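Local coordinates for uncharacterized protein (Bacteroides caccae, PDB 4L7A) that is of unknown function but is probably a zinc-dependent metallopeptidase of the Peptidase_MA clan, at residues V55-F59 with W60-K64; R176-A179 with E180-L184; G185-T188 with P189-S193; L248-L251 with R252-A256. One frame throughout, in Å; residues are numbered along the deposited sequence.

Four local contacts are spread along one largely helical chain. Interaction 1 caps the start of helix 59-81. Interactions 2 and 3 follow directly on one another, with centres 7 Å apart, and form one folded unit. F186 N of interaction 3 probably bonds back to V181 O of interaction 2 at 3.1 Å, which helps to end the short helix 178-181. This unit lies across the centre of the chain from interaction 1, whose centre is 38 Å from that of interaction 2. Interaction 4, on helix 248-260, touches none of the others; its nearest atoms are about 11 Å from interaction 3. Its helix packs on helix 59-81, which interaction 1 starts, and on helix 195-208, which follows interaction 3.

Interaction 1 of 4, residues V55-F59 with W60-K64; sequences VPTDF and WLSVK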
loop_
_atom_site.group_PDB
_atom_site.type_symbol
_atom_site.label_atom_id
_atom_site.label_comp_id
_atom_site.label_asym_id
_atom_site.label_seq_id
_atom_site.Cartn_x
_atom_site.Cartn_y
_atom_site.Cartn_z
ATOM N N VAL A 55 -20.006 10.758 0.700
ATOM C CA VAL A 55 -20.096 12.202 0.391
ATOM C C VAL A 55 -19.504 12.415 -1.024
ATOM O O VAL A 55 -18.798 11.550 -1.534
ATOM C CB VAL A 55 -19.309 13.083 1.406
ATOM C CG1 VAL A 55 -19.867 12.942 2.801
ATOM C CG2 VAL A 55 -17.800 12.750 1.424
ATOM N N PRO A 56 -19.817 13.546 -1.667
ATOM C CA PRO A 56 -19.217 13.789 -2.961
ATOM C C PRO A 56 -17.683 13.727 -2.899
ATOM O O PRO A 56 -17.058 14.121 -1.909
ATOM C CB PRO A 56 -19.691 15.203 -3.296
ATOM C CG PRO A 56 -20.961 15.329 -2.576
ATOM C CD PRO A 56 -20.716 14.636 -1.264
ATOM N N THR A 57 -17.097 13.211 -3.957
ATOM C CA THR A 57 -15.659 13.079 -4.054
ATOM C C THR A 57 -15.073 14.455 -4.297
ATOM O O THR A 57 -15.403 15.077 -5.281
ATOM C CB THR A 57 -15.322 12.119 -5.222
ATOM O OG1 THR A 57 -15.967 10.841 -4.952
ATOM C CG2 THR A 57 -13.833 11.922 -5.369
ATOM N N ASP A 58 -14.198 14.920 -3.402
ATOM C CA ASP A 58 -13.589 16.264 -3.476
ATOM C C ASP A 58 -12.555 16.280 -4.606
ATOM O O ASP A 58 -11.592 15.517 -4.581
ATOM C CB ASP A 58 -12.955 16.529 -2.094
ATOM C CG ASP A 58 -12.123 17.842 -1.988
ATOM O OD1 ASP A 58 -11.533 18.369 -2.950
ATOM O OD2 ASP A 58 -11.974 18.300 -0.818
ATOM N N PHE A 59 -12.735 17.159 -5.586
ATOM C CA PHE A 59 -11.874 17.175 -6.752
ATOM C C PHE A 59 -10.400 17.534 -6.478
ATOM O O PHE A 59 -9.516 16.801 -6.866
ATOM C CB PHE A 59 -12.391 18.148 -7.795
ATOM C CG PHE A 59 -11.476 18.285 -9.010
ATOM C CD1 PHE A 59 -11.587 17.389 -10.079
ATOM C CD2 PHE A 59 -10.543 19.287 -9.089
ATOM C CE1 PHE A 59 -10.788 17.514 -11.225
ATOM C CE2 PHE A 59 -9.745 19.428 -10.233
ATOM C CZ PHE A 59 -9.880 18.530 -11.313
ATOM N N TRP A 60 -10.141 18.664 -5.847
ATOM C CA TRP A 60 -8.765 19.075 -5.610
ATOM C C TRP A 60 -8.046 18.141 -4.601
ATOM O O TRP A 60 -6.837 17.936 -4.675
ATOM C CB TRP A 60 -8.706 20.541 -5.177
ATOM C CG TRP A 60 -9.078 21.406 -6.294
ATOM C CD1 TRP A 60 -10.240 22.091 -6.433
ATOM C CD2 TRP A 60 -8.282 21.703 -7.458
ATOM N NE1 TRP A 60 -10.232 22.783 -7.600
ATOM C CE2 TRP A 60 -9.061 22.529 -8.280
ATOM C CE3 TRP A 60 -7.023 21.309 -7.901
ATOM C CZ2 TRP A 60 -8.607 23.010 -9.510
ATOM C CZ3 TRP A 60 -6.574 21.761 -9.130
ATOM C CH2 TRP A 60 -7.359 22.626 -9.921
ATOM N N LEU A 61 -8.794 17.521 -3.724
ATOM C CA LEU A 61 -8.186 16.476 -2.935
ATOM C C LEU A 61 -7.835 15.193 -3.782
ATOM O O LEU A 61 -6.830 14.522 -3.503
ATOM C CB LEU A 61 -9.090 16.117 -1.758
ATOM C CG LEU A 61 -8.554 15.041 -0.786
ATOM C CD1 LEU A 61 -7.202 15.467 -0.207
ATOM C CD2 LEU A 61 -9.589 14.857 0.320
ATOM N N SER A 62 -8.647 14.881 -4.798
ATOM C CA SER A 62 -8.342 13.768 -5.698
ATOM C C SER A 62 -7.037 14.021 -6.448
ATOM O O SER A 62 -6.266 13.121 -6.649
ATOM C CB SER A 62 -9.445 13.524 -6.709
ATOM O OG SER A 62 -10.627 13.138 -6.019
ATOM N N VAL A 63 -6.811 15.259 -6.855
ATOM C CA VAL A 63 -5.601 15.649 -7.532
ATOM C C VAL A 63 -4.390 15.469 -6.615
ATOM O O VAL A 63 -3.325 14.952 -7.042
ATOM C CB VAL A 63 -5.684 17.117 -7.991
ATOM C CG1 VAL A 63 -4.374 17.558 -8.615
ATOM C CG2 VAL A 63 -6.801 17.298 -8.998
ATOM N N LYS A 64 -4.524 15.895 -5.360
ATOM C CA LYS A 64 -3.422 15.778 -4.406
ATOM C C LYS A 64 -3.079 14.338 -4.208
ATOM O O LYS A 64 -1.916 13.972 -4.299
ATOM C CB LYS A 64 -3.788 16.398 -3.071
ATOM C CG LYS A 64 -3.948 17.897 -3.204
ATOM C CD LYS A 64 -4.046 18.591 -1.874
ATOM C CE LYS A 64 -4.515 19.997 -2.084
ATOM N NZ LYS A 64 -4.563 20.625 -0.774
HETATM O O HOH W 1 -12.190 20.327 -4.510
#
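D58 O is gripped by two donors of S62. The hydroxyl OG gives a bond of 2.9 Å to D58 O from above the carbonyl plane. The backbone N comes from the opposite face, at 3.0 Å from D58 O. D58 is the N-cap of helix 59-81. Its CG lies anti to the backbone N (chi1 174°), which turns the carboxylate back over the first helical turn. There L61 N gives a nearly straight bond of 3.0 Å to D58 OD1, met from above the carboxylate plane. A water donates to the same OD1 and accepts from W60 N, so it bridges cap and helix. The next residue pair is aromatic. F59 turns its edge to the face of the W60 indole in a T-shaped stack, planes at 90°, with CD2 over the indole. One turn on, V63 CG2 sits over a face of the F59 ring, 4.2 Å from its centroid and offset toward the rim. F23 of helix 17-35 touches V63 and S62. The carboxylate thus takes up the L61 N-H, and through the water that of W60, where the helix offers no acceptor. Its negative charge is probably also stabilised by the positive end of the helix dipole.

Interaction 2 of 4, residues R176-A179 with E180-L184; sequences RKLA and EVAPL
R176 passes across two side chains of the next turn, at about a right angle to E180 and obliquely over V181. Its CD meets E180 OE2 at 3.4 Å, a contact of the aliphatic chain and not of the charges. The guanidinium and carboxylate planes stand 81° apart, and R176 NE stays 4.8 Å from E180 OE2. The two groups are joined through a water, which accepts from R176 NH1 and donates to E180 OE2. V181 CG1 packs against R176 CB at 3.5 Å and continues over a face of the guanidinium. L184 CD1 touches R176 NH1. The bend of the arginine chain at chi3 (-63°) carries the head group over V181 toward L184. Beyond this shell, NH1 also bonds to N167 O, which fixes the head group from outside. With an alanine here, the water would probably lose its link to E180, N167 O would lose a donor, and V181 would lose cover. The backbone sets these side chains in place. The K177 carbonyl O accepts from V181 N at 3.0 Å. A second water ties K177 N to E180 OE1. A182 N bonds to L178 O at 3.1 Å. L178 CD1 lies 4.3 Å from A182 CB, and both residues rest on L220 of helix 211-244. The P183 ring, which has no N-H to give, sets its CD beside A179 O. The whole is a single short helical turn with K177 at its N-cap position, ended by a Schellman motif whose C-prime residue is G185.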
loop_
_atom_site.group_PDB
_atom_site.type_symbol
_atom_site.label_atom_id
_atom_site.label_comp_id
_atom_site.label_asym_id
_atom_site.label_seq_id
_atom_site.Cartn_x
_atom_site.Cartn_y
_atom_site.Cartn_z
ATOM N N ARG A 176 -5.571 -12.551 18.523
ATOM C CA ARG A 176 -4.246 -12.476 19.109
ATOM C C ARG A 176 -3.725 -11.103 18.876
ATOM O O ARG A 176 -3.730 -10.627 17.747
ATOM C CB ARG A 176 -3.306 -13.498 18.465
ATOM C CG ARG A 176 -3.700 -14.979 18.703
ATOM C CD ARG A 176 -2.606 -15.929 18.294
ATOM N NE ARG A 176 -2.295 -15.897 16.872
ATOM C CZ ARG A 176 -1.446 -16.744 16.285
ATOM N NH1 ARG A 176 -0.818 -17.653 17.010
ATOM N NH2 ARG A 176 -1.233 -16.697 14.979
ATOM N N LYS A 177 -3.239 -10.458 19.925
ATOM C CA LYS A 177 -2.693 -9.111 19.802
ATOM C C LYS A 177 -1.212 -9.164 19.465
ATOM O O LYS A 177 -0.607 -10.226 19.516
ATOM C CB LYS A 177 -2.882 -8.337 21.117
ATOM C CG LYS A 177 -4.319 -8.058 21.489
ATOM C CD LYS A 177 -4.344 -6.903 22.507
ATOM C CE LYS A 177 -5.409 -5.902 22.217
ATOM N NZ LYS A 177 -6.488 -6.138 23.200
ATOM N N LEU A 178 -0.648 -7.991 19.176
ATOM C CA LEU A 178 0.731 -7.845 18.774
ATOM C C LEU A 178 1.694 -8.402 19.815
ATOM O O LEU A 178 2.626 -9.081 19.462
ATOM C CB LEU A 178 1.063 -6.369 18.511
ATOM C CG LEU A 178 2.481 -6.057 18.016
ATOM C CD1 LEU A 178 2.855 -6.845 16.753
ATOM C CD2 LEU A 178 2.573 -4.547 17.772
ATOM N N ALA A 179 1.444 -8.126 21.085
ATOM C CA ALA A 179 2.322 -8.615 22.160
ATOM C C ALA A 179 2.364 -10.155 22.208
ATOM O O ALA A 179 3.399 -10.715 22.502
ATOM C CB ALA A 179 1.901 -7.990 23.559
ATOM N N GLU A 180 1.256 -10.814 21.856
ATOM C CA GLU A 180 1.233 -12.258 21.702
ATOM C C GLU A 180 1.893 -12.782 20.424
ATOM O O GLU A 180 2.520 -13.820 20.482
ATOM C CB GLU A 180 -0.201 -12.796 21.765
ATOM C CG GLU A 180 -0.300 -14.335 21.709
ATOM C CD GLU A 180 -1.753 -14.868 21.855
ATOM O OE1 GLU A 180 -2.657 -14.066 22.186
ATOM O OE2 GLU A 180 -1.959 -16.099 21.658
ATOM N N VAL A 181 1.730 -12.122 19.265
ATOM C CA VAL A 181 2.206 -12.747 18.025
ATOM C C VAL A 181 3.680 -12.473 17.669
ATOM O O VAL A 181 4.326 -13.234 16.957
ATOM C CB VAL A 181 1.297 -12.445 16.831
ATOM C CG1 VAL A 181 -0.119 -12.947 17.152
ATOM C CG2 VAL A 181 1.322 -10.966 16.453
ATOM N N ALA A 182 4.191 -11.367 18.151
ATOM C CA ALA A 182 5.537 -10.957 17.851
ATOM C C ALA A 182 6.525 -11.967 18.383
ATOM O O ALA A 182 7.439 -12.301 17.675
ATOM C CB ALA A 182 5.780 -9.567 18.395
ATOM N N PRO A 183 6.331 -12.486 19.629
ATOM C CA PRO A 183 7.263 -13.514 20.130
ATOM C C PRO A 183 7.281 -14.788 19.309
ATOM O O PRO A 183 8.231 -15.566 19.430
ATOM C CB PRO A 183 6.759 -13.806 21.563
ATOM C CG PRO A 183 6.153 -12.574 21.998
ATOM C CD PRO A 183 5.469 -12.021 20.718
ATOM N N LEU A 184 6.258 -14.983 18.486
ATOM C CA LEU A 184 6.188 -16.140 17.584
ATOM C C LEU A 184 6.732 -15.807 16.194
ATOM O O LEU A 184 6.703 -16.649 15.304
ATOM C CB LEU A 184 4.732 -16.642 17.431
ATOM C CG LEU A 184 3.938 -16.806 18.710
ATOM C CD1 LEU A 184 2.492 -17.130 18.372
ATOM C CD2 LEU A 184 4.508 -17.876 19.642
HETATM O O HOH W 2 -0.827 -18.059 20.141
HETATM O O HOH W 3 -3.113 -11.672 22.512
#

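Interaction 3 of 4, residues G185-T188 with P189-S193; sequences GFVT and PYAGS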
loop_
_atom_site.group_PDB
_atom_site.type_symbol
_atom_site.label_atom_id
_atom_site.label_comp_id
_atom_site.label_asym_id
_atom_site.label_seq_id
_atom_site.Cartn_x
_atom_site.Cartn_y
_atom_site.Cartn_z
ATOM N N GLY A 185 7.234 -14.595 15.995
ATOM C CA GLY A 185 7.819 -14.222 14.717
ATOM C C GLY A 185 6.834 -13.626 13.724
ATOM O O GLY A 185 7.046 -13.670 12.524
ATOM N N PHE A 186 5.725 -13.094 14.218
ATOM C CA PHE A 186 4.719 -12.457 13.352
ATOM C C PHE A 186 4.756 -10.960 13.570
ATOM O O PHE A 186 4.632 -10.494 14.735
ATOM C CB PHE A 186 3.317 -12.982 13.696
ATOM C CG PHE A 186 3.137 -14.465 13.420
ATOM C CD1 PHE A 186 3.508 -15.006 12.188
ATOM C CD2 PHE A 186 2.631 -15.302 14.374
ATOM C CE1 PHE A 186 3.361 -16.338 11.932
ATOM C CE2 PHE A 186 2.485 -16.647 14.114
ATOM C CZ PHE A 186 2.876 -17.168 12.915
ATOM N N VAL A 187 4.921 -10.204 12.476
ATOM C CA VAL A 187 4.981 -8.758 12.559
ATOM C C VAL A 187 3.661 -8.062 12.875
ATOM O O VAL A 187 3.672 -6.932 13.332
ATOM C CB VAL A 187 5.623 -8.099 11.306
ATOM C CG1 VAL A 187 7.125 -8.440 11.230
ATOM C CG2 VAL A 187 4.906 -8.496 9.981
ATOM N N THR A 188 2.541 -8.727 12.631
ATOM C CA THR A 188 1.212 -8.240 12.947
ATOM C C THR A 188 0.336 -9.442 13.234
ATOM O O THR A 188 0.673 -10.562 12.871
ATOM C CB THR A 188 0.552 -7.525 11.718
ATOM O OG1 THR A 188 0.471 -8.413 10.592
ATOM C CG2 THR A 188 1.285 -6.315 11.345
ATOM N N PRO A 189 -0.822 -9.234 13.836
ATOM C CA PRO A 189 -1.769 -10.365 13.997
ATOM C C PRO A 189 -2.116 -11.030 12.698
ATOM O O PRO A 189 -2.130 -12.261 12.623
ATOM C CB PRO A 189 -3.013 -9.686 14.569
ATOM C CG PRO A 189 -2.431 -8.572 15.412
ATOM C CD PRO A 189 -1.249 -8.049 14.592
ATOM N N TYR A 190 -2.376 -10.235 11.657
ATOM C CA TYR A 190 -2.717 -10.775 10.331
ATOM C C TYR A 190 -1.625 -11.627 9.691
ATOM O O TYR A 190 -1.911 -12.602 8.995
ATOM C CB TYR A 190 -3.085 -9.615 9.391
ATOM C CG TYR A 190 -3.743 -10.038 8.131
ATOM C CD1 TYR A 190 -4.825 -10.875 8.143
ATOM C CD2 TYR A 190 -3.364 -9.524 6.938
ATOM C CE1 TYR A 190 -5.454 -11.235 6.973
ATOM C CE2 TYR A 190 -3.997 -9.901 5.748
ATOM C CZ TYR A 190 -5.018 -10.713 5.777
ATOM O OH TYR A 190 -5.656 -11.054 4.598
ATOM N N ALA A 191 -0.377 -11.293 9.957
ATOM C CA ALA A 191 0.762 -12.117 9.506
ATOM C C ALA A 191 0.751 -13.503 10.118
ATOM O O ALA A 191 1.210 -14.470 9.494
ATOM C CB ALA A 191 2.060 -11.449 9.804
ATOM N N GLY A 192 0.165 -13.621 11.293
ATOM C CA GLY A 192 -0.033 -14.913 11.937
ATOM C C GLY A 192 -1.215 -15.762 11.381
ATOM O O GLY A 192 -1.592 -16.755 12.000
ATOM N N SER A 193 -1.824 -15.386 10.253
ATOM C CA SER A 193 -2.956 -16.170 9.748
ATOM C C SER A 193 -2.486 -17.361 8.867
ATOM O O SER A 193 -2.810 -18.527 9.121
ATOM C CB SER A 193 -3.911 -15.256 8.950
ATOM O OG SER A 193 -3.227 -14.509 7.949
#
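F186 packs on G192 just after the Schellman motif that ends the preceding helix, whose C-prime residue is G185. G185 has positive phi (90°), where a side chain would jam against the carbonyl O before it. Its own carbonyl accepts from K232 NZ of helix 211-244. F186 follows with CG anti to the carbonyl carbon (chi1 -64°), which sets the ring face against G192. G192 CA sits over the centre of that face, 3.4 Å from the centroid, in a CH-pi contact. The fit leaves little room, since a CB on G192 would come tight against F186 CD2. The F186 ring also meets that of Y168, and R176 of interaction 2 touches it. V187 reaches the turn through CG2, which is 4.1 Å from A191 CB. Its side chain also touches W214 and I229 of helix 211-244. T188 begins the turn and carries most of the contact. From this turn its carbonyl O takes two weak bonds, from A191 N at 3.2 Å and G192 N at 3.5 Å. P189 and the two residues after it have helical backbone angles without regular helical bonding. Here the side chain of T188 supplies the stronger bond. Its chi1 of 58° places OG1 between the backbone N and the carbonyl carbon, facing the turn. E201 of helix 195-208 is a second partner of OG1 and ties the turn to that helix. Within the turn, T188 OG1 accepts from A191 N at 3.1 Å with an N-H...O angle of 151°.

Interaction 4 of 4, residues L248-L251 with R252-A256; sequences LDLL and RKVIA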
loop_
_atom_site.group_PDB
_atom_site.type_symbol
_atom_site.label_atom_id
_atom_site.label_comp_id
_atom_site.label_asym_id
_atom_site.label_seq_id
_atom_site.Cartn_x
_atom_site.Cartn_y
_atom_site.Cartn_z
ATOM N N LEU A 248 15.565 -4.481 -1.318
ATOM C CA LEU A 248 14.458 -4.117 -0.504
ATOM C C LEU A 248 14.798 -3.028 0.572
ATOM O O LEU A 248 13.983 -2.126 0.824
ATOM C CB LEU A 248 13.892 -5.349 0.199
ATOM C CG LEU A 248 12.503 -5.164 0.839
ATOM C CD1 LEU A 248 11.455 -5.042 -0.240
ATOM C CD2 LEU A 248 12.156 -6.345 1.734
ATOM N N ASP A 249 15.980 -3.102 1.179
ATOM C CA ASP A 249 16.405 -2.065 2.149
ATOM C C ASP A 249 16.474 -0.704 1.473
ATOM O O ASP A 249 15.980 0.296 2.014
ATOM C CB ASP A 249 17.742 -2.408 2.867
ATOM C CG ASP A 249 18.004 -1.504 4.087
ATOM O OD1 ASP A 249 17.088 -1.251 4.953
ATOM O OD2 ASP A 249 19.135 -0.999 4.204
ATOM N N LEU A 250 17.036 -0.670 0.274
ATOM C CA LEU A 250 17.070 0.559 -0.488
ATOM C C LEU A 250 15.653 1.071 -0.772
ATOM O O LEU A 250 15.400 2.265 -0.672
ATOM C CB LEU A 250 17.824 0.324 -1.790
ATOM C CG LEU A 250 17.927 1.543 -2.686
ATOM C CD1 LEU A 250 18.599 2.689 -1.929
ATOM C CD2 LEU A 250 18.683 1.175 -4.040
ATOM N N LEU A 251 14.761 0.165 -1.176
ATOM C CA LEU A 251 13.377 0.525 -1.471
ATOM C C LEU A 251 12.698 1.086 -0.222
ATOM O O LEU A 251 12.004 2.097 -0.297
ATOM C CB LEU A 251 12.568 -0.643 -2.068
ATOM C CG LEU A 251 11.085 -0.392 -2.424
ATOM C CD1 LEU A 251 10.912 0.710 -3.412
ATOM C CD2 LEU A 251 10.490 -1.618 -3.025
ATOM N N ARG A 252 12.916 0.459 0.920
ATOM C CA ARG A 252 12.405 1.025 2.194
ATOM C C ARG A 252 12.851 2.488 2.420
ATOM O O ARG A 252 12.041 3.336 2.801
ATOM C CB ARG A 252 12.819 0.150 3.391
ATOM C CG ARG A 252 12.400 0.732 4.759
ATOM C CD ARG A 252 13.015 -0.087 5.916
ATOM N NE ARG A 252 14.462 0.023 5.881
ATOM C CZ ARG A 252 15.150 1.028 6.450
ATOM N NH1 ARG A 252 14.531 1.981 7.115
ATOM N NH2 ARG A 252 16.478 1.092 6.350
ATOM N N LYS A 253 14.130 2.764 2.160
ATOM C CA LYS A 253 14.693 4.085 2.381
ATOM C C LYS A 253 14.175 5.078 1.387
ATOM O O LYS A 253 13.896 6.210 1.748
ATOM C CB LYS A 253 16.213 4.050 2.329
ATOM C CG LYS A 253 16.826 3.495 3.606
ATOM C CD LYS A 253 18.063 2.610 3.345
ATOM C CE LYS A 253 19.258 3.399 2.873
ATOM N NZ LYS A 253 20.045 3.846 4.022
ATOM N N VAL A 254 14.043 4.648 0.140
ATOM C CA VAL A 254 13.517 5.513 -0.903
ATOM C C VAL A 254 12.045 5.895 -0.621
ATOM O O VAL A 254 11.681 7.055 -0.730
ATOM C CB VAL A 254 13.727 4.887 -2.283
ATOM C CG1 VAL A 254 12.880 5.583 -3.346
ATOM C CG2 VAL A 254 15.233 4.949 -2.633
ATOM N N ILE A 255 11.248 4.943 -0.170
ATOM C CA ILE A 255 9.873 5.224 0.241
ATOM C C ILE A 255 9.834 6.242 1.380
ATOM O O ILE A 255 9.124 7.245 1.277
ATOM C CB ILE A 255 9.132 3.932 0.632
ATOM C CG1 ILE A 255 8.829 3.158 -0.658
ATOM C CG2 ILE A 255 7.820 4.253 1.423
ATOM C CD1 ILE A 255 8.352 1.763 -0.512
ATOM N N ALA A 256 10.654 6.039 2.427
ATOM C CA ALA A 256 10.719 6.991 3.515
ATOM C C ALA A 256 11.141 8.405 3.065
ATOM O O ALA A 256 10.581 9.404 3.539
ATOM C CB ALA A 256 11.668 6.500 4.632
#
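D249 and R252 both have CG anti to the backbone N (chi1 -167° and 176°), and the two side chains run side by side off one flank of helix 248-260. The arginine then bends at chi3 (64°), which turns its head back to the carboxylate. NE and NH2 both bond to a single oxygen. R252 NH2 lies 2.8 Å from D249 OD1, and R252 NE 3.1 Å from it. The grip of this salt bridge is side-on, through NE and one terminal nitrogen, and OD1 lies close to the guanidinium plane. Both nitrogens reach OD1 from the same face of the carboxylate. With an alanine at D249, the R252 guanidinium would probably lose its carboxylate mate and be freer to turn. K253 lays its CD 3.9 Å from D249 OD2, but K253 NZ is 4.9 Å from D249 OD2, so any attraction from its charge is probably weak. The helix backbone holds this spacing. R252 N bonds to L248 O at 2.8 Å, and I255 N to L251 O at 2.9 Å. On other flanks, L250 CD1 meets V254 CG2 at 4.1 Å, and L251 CG meets I255 CD1 at 4.0 Å. These apolar groups and their neighbours join helices. L251, V254 and I255 pack on helix 59-81. L248 lies against helices 195-208 and 211-244, and F206 of helix 195-208 touches both D249 and R252.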